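Local coordinates for protein TetR family transcriptional repressor LfrR (PDB 2V57) that represses transcription of the lfrRA operon by binding directly to the promoter region of lfrR-lfrA, as a TetR-family regulator, at residues 65-70 and 101-106; 18-23 and 60-65; 95-100 and 154-159; 27-32 and 162-167; 90-95 and 127-132. All coordinates share one frame; numbering follows the deposited sequence.

Contact 1: 65-70 and 101-106; sequences RHVHDL and PIVLFV. With SO4 (sulfate ion), chain G.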
# COMPACT_ATOMS: atom_id res chain seq x y z
N ARG B 65 7.70 -1.27 -14.10
CA ARG B 65 7.23 -1.05 -15.46
C ARG B 65 6.45 -2.28 -16.02
O ARG B 65 5.32 -2.16 -16.50
CB ARG B 65 8.38 -0.64 -16.40
CG ARG B 65 8.94 0.78 -16.17
CD ARG B 65 9.84 1.19 -17.35
NE ARG B 65 11.07 0.39 -17.46
CZ ARG B 65 12.18 0.61 -16.74
NH1 ARG B 65 13.26 -0.12 -16.92
NH2 ARG B 65 12.20 1.58 -15.82
N HIS B 66 7.05 -3.46 -15.93
CA HIS B 66 6.45 -4.67 -16.47
C HIS B 66 5.07 -4.96 -15.86
O HIS B 66 4.11 -5.24 -16.59
CB HIS B 66 7.39 -5.87 -16.32
CG HIS B 66 6.84 -7.16 -16.87
ND1 HIS B 66 6.56 -7.35 -18.20
CD2 HIS B 66 6.53 -8.33 -16.25
CE1 HIS B 66 6.10 -8.58 -18.39
NE2 HIS B 66 6.07 -9.19 -17.22
N VAL B 67 4.98 -4.88 -14.52
CA VAL B 67 3.70 -5.07 -13.84
C VAL B 67 2.65 -4.03 -14.23
O VAL B 67 1.49 -4.39 -14.43
CB VAL B 67 3.86 -5.14 -12.30
CG1 VAL B 67 2.49 -5.25 -11.63
CG2 VAL B 67 4.74 -6.34 -11.92
N HIS B 68 3.03 -2.75 -14.31
CA HIS B 68 2.10 -1.73 -14.81
C HIS B 68 1.62 -2.08 -16.23
O HIS B 68 0.43 -1.92 -16.55
CB HIS B 68 2.73 -0.34 -14.78
CG HIS B 68 1.83 0.74 -15.28
ND1 HIS B 68 0.70 1.14 -14.59
CD2 HIS B 68 1.87 1.49 -16.40
CE1 HIS B 68 0.09 2.10 -15.26
NE2 HIS B 68 0.78 2.33 -16.36
N ASP B 69 2.54 -2.56 -17.07
CA ASP B 69 2.18 -3.04 -18.42
C ASP B 69 1.14 -4.17 -18.36
O ASP B 69 0.17 -4.18 -19.13
CB ASP B 69 3.40 -3.60 -19.15
CG ASP B 69 4.39 -2.55 -19.59
OD1 ASP B 69 4.05 -1.34 -19.67
OD2 ASP B 69 5.54 -2.96 -19.87
N LEU B 70 1.37 -5.14 -17.48
CA LEU B 70 0.45 -6.27 -17.34
C LEU B 70 -0.91 -5.80 -16.88
O LEU B 70 -1.94 -6.32 -17.32
CB LEU B 70 1.00 -7.28 -16.35
CG LEU B 70 2.28 -7.99 -16.78
CD1 LEU B 70 2.86 -8.77 -15.59
CD2 LEU B 70 1.96 -8.90 -17.93
N PRO B 101 0.34 -10.95 -5.75
CA PRO B 101 0.87 -10.10 -4.68
C PRO B 101 2.10 -9.29 -5.06
O PRO B 101 2.52 -8.49 -4.23
CB PRO B 101 1.21 -11.12 -3.57
CG PRO B 101 1.40 -12.41 -4.31
CD PRO B 101 0.36 -12.38 -5.37
N ILE B 102 2.69 -9.46 -6.24
CA ILE B 102 3.82 -8.60 -6.61
C ILE B 102 3.37 -7.14 -6.69
O ILE B 102 4.16 -6.19 -6.52
CB ILE B 102 4.52 -9.04 -7.93
CG1 ILE B 102 5.90 -8.37 -8.06
CG2 ILE B 102 3.63 -8.74 -9.15
CD1 ILE B 102 6.90 -8.85 -7.00
N VAL B 103 2.08 -6.93 -6.91
CA VAL B 103 1.53 -5.57 -6.93
C VAL B 103 1.76 -4.83 -5.61
O VAL B 103 1.95 -3.62 -5.61
CB VAL B 103 0.04 -5.55 -7.35
CG1 VAL B 103 -0.52 -4.13 -7.31
CG2 VAL B 103 -0.13 -6.19 -8.74
N LEU B 104 1.78 -5.56 -4.49
CA LEU B 104 2.09 -4.95 -3.20
C LEU B 104 3.53 -4.47 -3.16
O LEU B 104 3.87 -3.49 -2.47
CB LEU B 104 1.90 -5.97 -2.07
CG LEU B 104 0.49 -6.49 -1.82
CD1 LEU B 104 0.56 -7.77 -0.99
CD2 LEU B 104 -0.36 -5.43 -1.12
N PHE B 105 4.39 -5.17 -3.89
CA PHE B 105 5.80 -4.79 -3.91
C PHE B 105 5.99 -3.54 -4.77
O PHE B 105 6.71 -2.62 -4.37
CB PHE B 105 6.66 -5.97 -4.39
CG PHE B 105 8.16 -5.73 -4.33
CD1 PHE B 105 8.91 -6.14 -3.24
CD2 PHE B 105 8.83 -5.14 -5.40
CE1 PHE B 105 10.29 -5.94 -3.19
CE2 PHE B 105 10.21 -4.94 -5.36
CZ PHE B 105 10.94 -5.35 -4.25
N VAL B 106 5.32 -3.47 -5.92
CA VAL B 106 5.60 -2.37 -6.86
C VAL B 106 4.70 -1.14 -6.76
O VAL B 106 5.04 -0.09 -7.29
CB VAL B 106 5.65 -2.85 -8.33
CG1 VAL B 106 6.65 -4.01 -8.48
CG2 VAL B 106 4.26 -3.24 -8.84
S SO4 G . 13.58 -3.25 -19.17
O1 SO4 G . 12.56 -2.35 -18.66
O2 SO4 G . 13.28 -4.63 -18.85
O3 SO4 G . 13.71 -3.13 -20.63
O4 SO4 G . 14.84 -2.86 -18.53

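Contact 2: 18-23 and 60-65; sequences AILDAA and LRALAR. With SO4 (sulfate ion), chain G.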
# COMPACT_ATOMS: atom_id res chain seq x y z
N ALA B 18 12.41 -14.09 -18.71
CA ALA B 18 12.74 -15.04 -17.65
C ALA B 18 13.15 -14.37 -16.33
O ALA B 18 12.70 -14.77 -15.25
CB ALA B 18 13.82 -16.03 -18.12
N ILE B 19 14.01 -13.35 -16.42
CA ILE B 19 14.46 -12.61 -15.24
C ILE B 19 13.30 -11.87 -14.57
O ILE B 19 13.11 -11.95 -13.34
CB ILE B 19 15.58 -11.60 -15.62
CG1 ILE B 19 16.82 -12.35 -16.15
CG2 ILE B 19 15.94 -10.71 -14.42
CD1 ILE B 19 17.80 -11.46 -16.94
N LEU B 20 12.49 -11.20 -15.38
CA LEU B 20 11.33 -10.48 -14.85
C LEU B 20 10.30 -11.43 -14.22
O LEU B 20 9.75 -11.13 -13.17
CB LEU B 20 10.66 -9.66 -15.95
CG LEU B 20 11.47 -8.44 -16.40
CD1 LEU B 20 10.78 -7.77 -17.58
CD2 LEU B 20 11.67 -7.46 -15.25
N ASP B 21 10.06 -12.56 -14.87
CA ASP B 21 9.11 -13.53 -14.36
C ASP B 21 9.63 -14.13 -13.05
O ASP B 21 8.86 -14.35 -12.12
CB ASP B 21 8.83 -14.64 -15.38
CG ASP B 21 7.89 -14.20 -16.50
OD1 ASP B 21 7.36 -13.07 -16.44
OD2 ASP B 21 7.68 -14.99 -17.44
N ALA B 22 10.93 -14.36 -12.98
CA ALA B 22 11.53 -14.85 -11.74
C ALA B 22 11.46 -13.80 -10.63
O ALA B 22 11.24 -14.14 -9.46
CB ALA B 22 12.98 -15.30 -11.97
N ALA B 23 11.66 -12.54 -10.99
CA ALA B 23 11.58 -11.47 -10.02
C ALA B 23 10.17 -11.36 -9.46
O ALA B 23 9.98 -11.19 -8.25
CB ALA B 23 12.04 -10.14 -10.65
N LEU B 60 14.35 -3.56 -10.18
CA LEU B 60 13.13 -3.16 -9.47
C LEU B 60 12.29 -2.20 -10.30
O LEU B 60 11.06 -2.34 -10.37
CB LEU B 60 13.49 -2.54 -8.11
CG LEU B 60 13.44 -3.42 -6.85
CD1 LEU B 60 13.84 -4.88 -7.10
CD2 LEU B 60 14.26 -2.81 -5.68
N ARG B 61 12.94 -1.22 -10.92
CA ARG B 61 12.24 -0.29 -11.79
C ARG B 61 11.68 -0.99 -13.05
O ARG B 61 10.51 -0.79 -13.43
CB ARG B 61 13.15 0.90 -12.12
CG ARG B 61 13.62 1.64 -10.84
CD ARG B 61 14.97 2.33 -11.05
NE ARG B 61 15.58 2.72 -9.78
CZ ARG B 61 15.74 3.97 -9.39
NH1 ARG B 61 15.37 4.95 -10.20
NH2 ARG B 61 16.29 4.26 -8.22
N ALA B 62 12.49 -1.84 -13.68
CA ALA B 62 12.00 -2.68 -14.79
C ALA B 62 10.79 -3.57 -14.43
O ALA B 62 9.85 -3.70 -15.22
CB ALA B 62 13.13 -3.53 -15.35
N LEU B 63 10.82 -4.18 -13.24
CA LEU B 63 9.74 -5.06 -12.82
C LEU B 63 8.47 -4.23 -12.67
O LEU B 63 7.38 -4.63 -13.11
CB LEU B 63 10.08 -5.72 -11.48
CG LEU B 63 9.02 -6.58 -10.78
CD1 LEU B 63 8.76 -7.83 -11.56
CD2 LEU B 63 9.47 -6.95 -9.35
N ALA B 64 8.61 -3.06 -12.06
CA ALA B 64 7.48 -2.16 -11.83
C ALA B 64 6.87 -1.71 -13.16
O ALA B 64 5.64 -1.75 -13.34
CB ALA B 64 7.90 -0.97 -10.94
N ARG B 65 7.70 -1.27 -14.10
CA ARG B 65 7.23 -1.05 -15.46
C ARG B 65 6.45 -2.28 -16.02
O ARG B 65 5.32 -2.16 -16.50
CB ARG B 65 8.38 -0.64 -16.40
CG ARG B 65 8.94 0.78 -16.17
CD ARG B 65 9.84 1.19 -17.35
NE ARG B 65 11.07 0.39 -17.46
CZ ARG B 65 12.18 0.61 -16.74
NH1 ARG B 65 13.26 -0.12 -16.92
NH2 ARG B 65 12.20 1.58 -15.82
S SO4 G . 13.58 -3.25 -19.17
O1 SO4 G . 12.56 -2.35 -18.66
O2 SO4 G . 13.28 -4.63 -18.85
O3 SO4 G . 13.71 -3.13 -20.63
O4 SO4 G . 14.84 -2.86 -18.53

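Contact 3: 95-100 and 154-159; sequences SQLDLG and ALMQAG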
# COMPACT_ATOMS: atom_id res chain seq x y z
N SER B 95 -9.33 -9.37 -13.23
CA SER B 95 -8.17 -9.15 -14.08
C SER B 95 -6.99 -8.59 -13.27
O SER B 95 -5.86 -9.03 -13.46
CB SER B 95 -8.51 -8.22 -15.26
OG SER B 95 -8.50 -6.83 -14.91
N GLN B 96 -7.27 -7.65 -12.37
CA GLN B 96 -6.22 -7.09 -11.51
C GLN B 96 -5.83 -8.00 -10.34
O GLN B 96 -4.66 -8.06 -9.96
CB GLN B 96 -6.62 -5.70 -10.99
CG GLN B 96 -7.00 -4.75 -12.12
CD GLN B 96 -5.85 -4.48 -13.08
OE1 GLN B 96 -4.80 -3.97 -12.68
NE2 GLN B 96 -6.05 -4.80 -14.35
N LEU B 97 -6.80 -8.70 -9.75
CA LEU B 97 -6.47 -9.62 -8.67
C LEU B 97 -5.49 -10.68 -9.18
O LEU B 97 -4.57 -11.10 -8.47
CB LEU B 97 -7.72 -10.29 -8.10
CG LEU B 97 -7.56 -11.04 -6.77
CD1 LEU B 97 -7.15 -10.12 -5.62
CD2 LEU B 97 -8.86 -11.81 -6.42
N ASP B 98 -5.66 -11.08 -10.44
CA ASP B 98 -4.87 -12.17 -11.00
C ASP B 98 -3.41 -11.77 -11.27
O ASP B 98 -2.58 -12.61 -11.61
CB ASP B 98 -5.53 -12.72 -12.27
CG ASP B 98 -6.81 -13.51 -11.97
OD1 ASP B 98 -7.05 -13.89 -10.80
OD2 ASP B 98 -7.59 -13.74 -12.91
N LEU B 99 -3.09 -10.49 -11.11
CA LEU B 99 -1.70 -10.04 -11.23
C LEU B 99 -0.88 -10.61 -10.07
O LEU B 99 0.33 -10.77 -10.18
CB LEU B 99 -1.60 -8.50 -11.24
CG LEU B 99 -2.29 -7.72 -12.37
CD1 LEU B 99 -2.34 -6.22 -12.07
CD2 LEU B 99 -1.59 -7.97 -13.70
N GLY B 100 -1.53 -10.87 -8.94
CA GLY B 100 -0.86 -11.46 -7.80
C GLY B 100 -0.23 -10.45 -6.85
O GLY B 100 -0.25 -9.25 -7.10
N ALA B 154 -6.40 0.46 -3.14
CA ALA B 154 -6.23 0.04 -1.75
C ALA B 154 -7.01 -1.24 -1.47
O ALA B 154 -6.51 -2.15 -0.78
CB ALA B 154 -6.61 1.16 -0.78
N LEU B 155 -8.22 -1.33 -2.02
CA LEU B 155 -9.03 -2.51 -1.84
C LEU B 155 -8.40 -3.69 -2.57
O LEU B 155 -8.44 -4.80 -2.08
CB LEU B 155 -10.47 -2.29 -2.31
CG LEU B 155 -11.40 -1.38 -1.50
CD1 LEU B 155 -12.74 -1.20 -2.21
CD2 LEU B 155 -11.62 -1.95 -0.12
N MET B 156 -7.84 -3.45 -3.76
CA MET B 156 -7.17 -4.52 -4.48
C MET B 156 -6.06 -5.10 -3.61
O MET B 156 -5.87 -6.31 -3.55
CB MET B 156 -6.59 -4.05 -5.81
CG MET B 156 -7.65 -3.74 -6.89
SD MET B 156 -8.75 -5.12 -7.26
CE MET B 156 -7.56 -6.46 -7.38
N GLN B 157 -5.33 -4.24 -2.92
CA GLN B 157 -4.21 -4.73 -2.12
C GLN B 157 -4.67 -5.44 -0.85
O GLN B 157 -4.02 -6.38 -0.39
CB GLN B 157 -3.23 -3.61 -1.85
CG GLN B 157 -2.60 -3.15 -3.16
CD GLN B 157 -1.71 -1.96 -3.00
OE1 GLN B 157 -0.54 -2.09 -2.63
NE2 GLN B 157 -2.26 -0.78 -3.26
N ALA B 158 -5.82 -5.03 -0.32
CA ALA B 158 -6.45 -5.80 0.74
C ALA B 158 -6.73 -7.20 0.19
O ALA B 158 -6.61 -8.21 0.90
CB ALA B 158 -7.73 -5.14 1.19
N GLY B 159 -7.12 -7.25 -1.08
CA GLY B 159 -7.36 -8.50 -1.77
C GLY B 159 -6.11 -9.36 -1.88
O GLY B 159 -6.16 -10.54 -1.58

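Contact 4: 27-32 and 162-167; sequences LADHPT and AAKDGM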
# COMPACT_ATOMS: atom_id res chain seq x y z
N LEU B 27 10.34 -11.99 -5.44
CA LEU B 27 10.19 -10.81 -4.60
C LEU B 27 8.84 -10.76 -3.90
O LEU B 27 8.70 -10.11 -2.88
CB LEU B 27 10.42 -9.52 -5.40
CG LEU B 27 11.84 -9.37 -5.94
CD1 LEU B 27 11.88 -8.26 -6.99
CD2 LEU B 27 12.82 -9.10 -4.80
N ALA B 28 7.84 -11.45 -4.46
CA ALA B 28 6.54 -11.52 -3.80
C ALA B 28 6.57 -12.27 -2.46
O ALA B 28 5.67 -12.13 -1.65
CB ALA B 28 5.49 -12.12 -4.71
N ASP B 29 7.60 -13.08 -2.23
CA ASP B 29 7.65 -13.88 -1.02
C ASP B 29 8.93 -13.60 -0.24
O ASP B 29 9.04 -13.93 0.94
CB ASP B 29 7.55 -15.37 -1.35
CG ASP B 29 6.21 -15.74 -1.98
OD1 ASP B 29 5.22 -14.99 -1.78
OD2 ASP B 29 6.13 -16.77 -2.68
N HIS B 30 9.87 -12.96 -0.92
CA HIS B 30 11.18 -12.67 -0.36
C HIS B 30 11.59 -11.27 -0.84
O HIS B 30 12.43 -11.13 -1.72
CB HIS B 30 12.20 -13.72 -0.81
CG HIS B 30 11.91 -15.09 -0.29
ND1 HIS B 30 11.24 -16.05 -1.02
CD2 HIS B 30 12.21 -15.68 0.90
CE1 HIS B 30 11.13 -17.16 -0.31
NE2 HIS B 30 11.71 -16.96 0.86
N PRO B 31 10.98 -10.23 -0.25
CA PRO B 31 11.15 -8.85 -0.75
C PRO B 31 12.59 -8.33 -0.72
O PRO B 31 12.91 -7.40 -1.46
CB PRO B 31 10.27 -8.02 0.18
CG PRO B 31 9.37 -9.00 0.88
CD PRO B 31 10.12 -10.30 0.94
N THR B 32 13.43 -8.93 0.12
CA THR B 32 14.82 -8.50 0.19
C THR B 32 15.77 -9.38 -0.62
O THR B 32 16.98 -9.23 -0.49
CB THR B 32 15.33 -8.45 1.65
OG1 THR B 32 15.20 -9.75 2.25
CG2 THR B 32 14.53 -7.45 2.47
N ALA B 162 -5.36 -10.71 1.60
CA ALA B 162 -6.30 -11.76 1.99
C ALA B 162 -5.94 -13.07 1.30
O ALA B 162 -6.09 -14.15 1.88
CB ALA B 162 -7.72 -11.34 1.65
N ALA B 163 -5.45 -12.96 0.07
CA ALA B 163 -5.09 -14.12 -0.74
C ALA B 163 -3.84 -14.82 -0.20
O ALA B 163 -3.75 -16.04 -0.26
CB ALA B 163 -4.88 -13.71 -2.16
N LYS B 164 -2.88 -14.05 0.28
CA LYS B 164 -1.73 -14.65 0.96
C LYS B 164 -2.19 -15.34 2.24
O LYS B 164 -1.56 -16.30 2.69
CB LYS B 164 -0.65 -13.59 1.26
CG LYS B 164 -0.16 -12.82 0.05
CD LYS B 164 0.88 -11.77 0.42
CE LYS B 164 2.30 -12.29 0.19
NZ LYS B 164 3.30 -11.19 0.14
N ASP B 165 -3.29 -14.87 2.81
CA ASP B 165 -3.85 -15.46 4.03
C ASP B 165 -4.85 -16.58 3.77
O ASP B 165 -5.62 -16.95 4.66
CB ASP B 165 -4.50 -14.39 4.91
CG ASP B 165 -3.49 -13.65 5.77
OD1 ASP B 165 -2.35 -14.14 5.91
OD2 ASP B 165 -3.85 -12.59 6.31
N GLY B 166 -4.86 -17.11 2.55
CA GLY B 166 -5.66 -18.28 2.25
C GLY B 166 -7.11 -18.04 1.89
O GLY B 166 -7.89 -19.00 1.78
N MET B 167 -7.51 -16.79 1.69
CA MET B 167 -8.87 -16.52 1.25
C MET B 167 -9.00 -16.91 -0.22
O MET B 167 -8.13 -16.60 -1.03
CB MET B 167 -9.25 -15.05 1.46
CG MET B 167 -10.75 -14.78 1.38
SD MET B 167 -11.24 -13.07 1.75
CE MET B 167 -10.60 -12.91 3.42

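Contact 5: 90-95 and 127-132; sequences RRVVES and EAIVEV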
# COMPACT_ATOMS: atom_id res chain seq x y z
N ARG B 90 -16.81 -6.66 -12.30
CA ARG B 90 -16.28 -7.89 -11.73
C ARG B 90 -15.11 -8.44 -12.56
O ARG B 90 -14.08 -8.84 -12.00
CB ARG B 90 -17.36 -8.96 -11.57
CG ARG B 90 -16.80 -10.30 -11.10
CD ARG B 90 -17.92 -11.30 -10.81
NE ARG B 90 -18.61 -10.93 -9.58
CZ ARG B 90 -18.37 -11.50 -8.40
NH1 ARG B 90 -17.49 -12.48 -8.31
NH2 ARG B 90 -19.03 -11.09 -7.33
N ARG B 91 -15.24 -8.45 -13.88
CA ARG B 91 -14.15 -8.90 -14.75
C ARG B 91 -12.89 -8.05 -14.54
O ARG B 91 -11.77 -8.57 -14.52
CB ARG B 91 -14.57 -8.89 -16.21
CG ARG B 91 -15.63 -9.92 -16.57
CD ARG B 91 -15.70 -10.15 -18.06
NE ARG B 91 -15.98 -8.92 -18.80
CZ ARG B 91 -17.20 -8.44 -19.01
NH1 ARG B 91 -18.25 -9.09 -18.52
NH2 ARG B 91 -17.39 -7.32 -19.71
N VAL B 92 -13.08 -6.74 -14.39
CA VAL B 92 -11.95 -5.84 -14.16
C VAL B 92 -11.24 -6.15 -12.85
O VAL B 92 -10.01 -6.24 -12.80
CB VAL B 92 -12.38 -4.37 -14.21
CG1 VAL B 92 -11.30 -3.46 -13.62
CG2 VAL B 92 -12.71 -3.98 -15.67
N VAL B 93 -12.03 -6.31 -11.78
CA VAL B 93 -11.48 -6.71 -10.49
C VAL B 93 -10.68 -8.01 -10.59
O VAL B 93 -9.55 -8.10 -10.11
CB VAL B 93 -12.59 -6.86 -9.41
CG1 VAL B 93 -12.01 -7.47 -8.13
CG2 VAL B 93 -13.26 -5.49 -9.11
N GLU B 94 -11.28 -9.02 -11.22
CA GLU B 94 -10.59 -10.30 -11.40
C GLU B 94 -9.28 -10.13 -12.14
O GLU B 94 -8.25 -10.67 -11.74
CB GLU B 94 -11.48 -11.30 -12.15
CG GLU B 94 -12.65 -11.78 -11.32
CD GLU B 94 -13.70 -12.48 -12.15
OE1 GLU B 94 -13.70 -12.32 -13.39
OE2 GLU B 94 -14.55 -13.18 -11.56
N SER B 95 -9.33 -9.37 -13.23
CA SER B 95 -8.17 -9.15 -14.08
C SER B 95 -6.99 -8.59 -13.27
O SER B 95 -5.86 -9.03 -13.46
CB SER B 95 -8.51 -8.22 -15.26
OG SER B 95 -8.50 -6.83 -14.91
N GLU B 127 -6.34 6.27 -15.77
CA GLU B 127 -7.71 6.78 -15.71
C GLU B 127 -8.77 5.78 -16.15
O GLU B 127 -9.96 6.00 -15.91
CB GLU B 127 -7.88 8.06 -16.53
CG GLU B 127 -7.04 9.23 -16.07
CD GLU B 127 -7.40 9.73 -14.68
OE1 GLU B 127 -8.30 9.15 -14.04
OE2 GLU B 127 -6.77 10.70 -14.22
N ALA B 128 -8.36 4.70 -16.82
CA ALA B 128 -9.33 3.73 -17.35
C ALA B 128 -10.21 3.13 -16.25
O ALA B 128 -11.42 3.04 -16.40
CB ALA B 128 -8.62 2.63 -18.15
N ILE B 129 -9.60 2.72 -15.14
CA ILE B 129 -10.33 2.19 -14.00
C ILE B 129 -11.39 3.16 -13.46
O ILE B 129 -12.50 2.75 -13.11
CB ILE B 129 -9.38 1.79 -12.86
CG1 ILE B 129 -10.16 1.17 -11.70
CG2 ILE B 129 -8.57 2.99 -12.39
CD1 ILE B 129 -11.14 0.11 -12.14
N VAL B 130 -11.04 4.43 -13.41
CA VAL B 130 -11.95 5.48 -12.97
C VAL B 130 -13.14 5.60 -13.92
O VAL B 130 -14.29 5.76 -13.48
CB VAL B 130 -11.22 6.84 -12.91
CG1 VAL B 130 -12.19 7.96 -12.56
CG2 VAL B 130 -10.06 6.78 -11.93
N GLU B 131 -12.87 5.55 -15.23
CA GLU B 131 -13.95 5.59 -16.22
C GLU B 131 -14.87 4.41 -16.03
O GLU B 131 -16.10 4.55 -16.14
CB GLU B 131 -13.39 5.58 -17.66
CG GLU B 131 -12.52 6.76 -17.96
CD GLU B 131 -13.30 8.06 -17.95
OE1 GLU B 131 -14.47 8.06 -18.37
OE2 GLU B 131 -12.74 9.08 -17.50
N VAL B 132 -14.29 3.25 -15.76
CA VAL B 132 -15.07 2.03 -15.56
C VAL B 132 -15.94 2.14 -14.30
O VAL B 132 -17.10 1.72 -14.31
CB VAL B 132 -14.17 0.78 -15.45
CG1 VAL B 132 -14.99 -0.44 -15.00
CG2 VAL B 132 -13.46 0.50 -16.78

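Contact 1: 65-70 and 101-106
Val67 packs against three side chains of 101-106: Ile102, Val103 and Val106. Its two methyl branches divide the work. CG2 of Val67 meets the branch methyl CG2 of Ile102 at 3.8 Å. CG1 of Val67 touches two valine methyls, with Val103 CG2 at 4.0 Å and Val106 CG2 at 3.9 Å. The closest contacts are methyl to methyl, and the side chains meet at a slant.

In Val67, CG1 stands opposite the backbone N (chi1 177°), and CG2 lies beside that N. The fork therefore serves Ile102 with one prong and the valines with the other. Val106 is turned differently (chi1 -54°), with CG2 between its backbone N and carbonyl carbon, and this methyl reaches Val67. A backbone bond from Val106 N to Ile102 O, 3.0 Å, fixes these two residues one helical turn apart. The short helical segments run 10.3 Å apart at closest approach, with 125° between their directions.

Arg65 does not reach 101-106. A sulfate ion lies at the edge of its guanidinium, near its plane: NH1 donates to O1 at 2.9 Å, and NE adds a weak bond to the same oxygen. The ion probably comes from the crystallisation liquor.

Helix 102-106 is wedged among other helices. Ile102 also touches Met24 and Leu27 of helix 11-27. Val103 packs on Tyr160 of helix 147-164, and Phe105 meets Pro110 of the second subunit.

Contact 2: 18-23 and 60-65
Leu20 lies with its CD2 methyl over the backbone of helix 60-65, 3.9 Å from Leu63 CA. The same methyl is 4.2 Å from Ala62 CB. Leu63 returns the contact. Its CD1 methyl comes 3.8 Å from Leu20 O and 4.1 Å from Ala23 CB. Each leucine thus rests on the main chain of the opposite helix, beside a small alanine methyl. All four touching residues are buried, and the contact is made by van der Waals packing.

Leu63 holds CG opposite its N (chi1 174°), which sends CD1 across to the 18-23 helix. The segments cross almost at a right angle, 87°, with axes 10.1 Å apart. The close zone is therefore short.

The sulfate ion lies against this corner too, and Ala62 CB is 3.6 Å from its O1. One face of the Arg65 guanidinium lies over its own helix, with Ala62 CA 3.5 Å from its plane and Arg61 O on the same face, both toward the rim. Tyr53 and Arg16 also hydrogen-bond the ion.

Tyr53 packs on both Leu20 and Ala62. Leu59 lies against Leu20 and Ala23, while Leu63 continues onto Met24 and Leu27. Helix 11-27 belongs to the DNA-binding domain of the TetR fold, which includes the helix-turn-helix at 34-53. Helix 56-77 packs across it and runs on into the regulatory domain.

Contact 3: 95-100 and 154-159
Gln96 is the first residue of 95-100 to reach 154-159, with its CB 3.8 Å from Met156 CE. Its amide turns away from that contact, because the chain bends at chi2 (-62°). OE1 bonds Ser71 OG on helix 56-77. NE2 donates to Ser95 OG at 3.2 Å, so both ends of this buried amide are used. Gln96 O is bonded by Tyr160 OH.

Leu97 follows. Met156, bent at chi2 and chi3, presses its terminal methyl CE onto the Leu97 backbone, only 3.3 Å from Leu97 N. CE is also 3.9 Å from Leu97 CB. The Leu97 methyl CD1 sits 4.0 Å from Gly159 C, lying directly on a main chain that carries no side chain there.

Asp98 points away and forms a salt bridge with Arg169. A type I turn spans Leu97 to Gly100, closed by Gly100 N to Leu97 O at 3.1 Å. Gly100 leaves the helix with positive phi.

The contact joins the end of helix 85-97 to helix 147-164. That second helix meets its own copy in the second subunit, Gln157 packing on Gln157, consistent with the four-helix dimer interface usual in TetR regulators.

Contact 4: 27-32 and 162-167
Lys164 reaches from the end of helix 147-164 to Ala28, in the loop after helix 11-27. The helix closes in a Schellman motif. Met167 N bonds Ala162 O at 3.0 Å, and Gly166 N bonds Ala163 O at 3.2 Å. Gly166 is the C-prime residue, with a positive phi of 85°. Lys164 is the last helical residue before this turn.

CB of Lys164 points toward the loop. CG sits beside the backbone N and continues in that direction. The chain then bends at chi3 (97°), where CD and CE run past Pro101, so the middle of the lysine has apolar cover from the turn before helix 102-106. CE comes 3.8 Å from Ala28 O and 4.4 Å from Asp29 OD1. NZ makes the one hydrogen bond of the contact.

Asp29 OD1 is 4.7 Å from Lys164 NZ, too far for a salt bridge, but the opposite charges should still attract. OD1 also lies 2.9 Å from Ala28 O. These are two acceptors, and the nearby ammonium probably eases their closeness.

The contact is small and lies at the surface. It links the loop after helix 11-27, in the DNA-binding domain, to the end of helix 147-164 in the regulatory domain. The second subunit is near: its Arg150 forms a salt bridge with Asp165, and its Pro110 packs on Pro31.

At the tip, NZ of Lys164 lies 3.1 Å from Ala28 O, nearly in line with the C=O bond (168°).

Contact 5: 90-95 and 127-132
Val92 and Ile129 mark where the two helical segments come nearest, with CA atoms 8.2 Å apart. Segment 90-95 is a stretch inside helix 85-97, while 127-132 lies on helix 128-134. The gap is bridged by side chains alone.

From 90-95, Val92 alone makes the contact. Its CG1 methyl meets the terminal methyl CD1 of Ile129 at 3.9 Å. Its CG2 faces Val132 CG1 at a looser 4.3 Å. In Ile129, chi1 puts CG1 opposite the backbone N (-177°), and a bend at chi2 (49°) turns CD1 toward the valine. The side chains of Val92 and Ile129 meet at an angle and do not run alongside each other.

Val92 also has a polar role through its backbone. Ser95 OG donates to Val92 O at 2.7 Å. The hydroxyl approaches at a C=O...O angle of 123°, somewhat out of the carbonyl plane, and this fixes the serine back onto its own helix.

Pro80 covers both Val92 and Val132. Phe152 of helix 147-164 packs on Ile129 and also on Val93. The contact is a modest hydrophobic seam between two helices of the all-helical regulatory domain, as expected of a TetR-family repressor.

Contacts 1 and 2 share Arg65 and helix 56-77, and their centres are 8 Å apart. Both touch the sulfate ion. Phe105 CE2 meets Leu60 CG at 3.9 Å between them. Contact 4 joins this group through Leu27, whose CD1 lies 3.6 Å from Leu63 CD2 of contact 2. Contact 3 also meets contact 1, where Leu104 CD2 is 3.5 Å from Gln157 CB. Contacts 3 and 5 share Ser95, with Met156 CE 3.8 Å from Val93 O. The series thus leads from the DNA-binding domain into the regulatory domain. Contacts 2 and 5 mark its ends, with centres about 24 Å apart. Contacts 1, 3 and 4 also touch the second subunit.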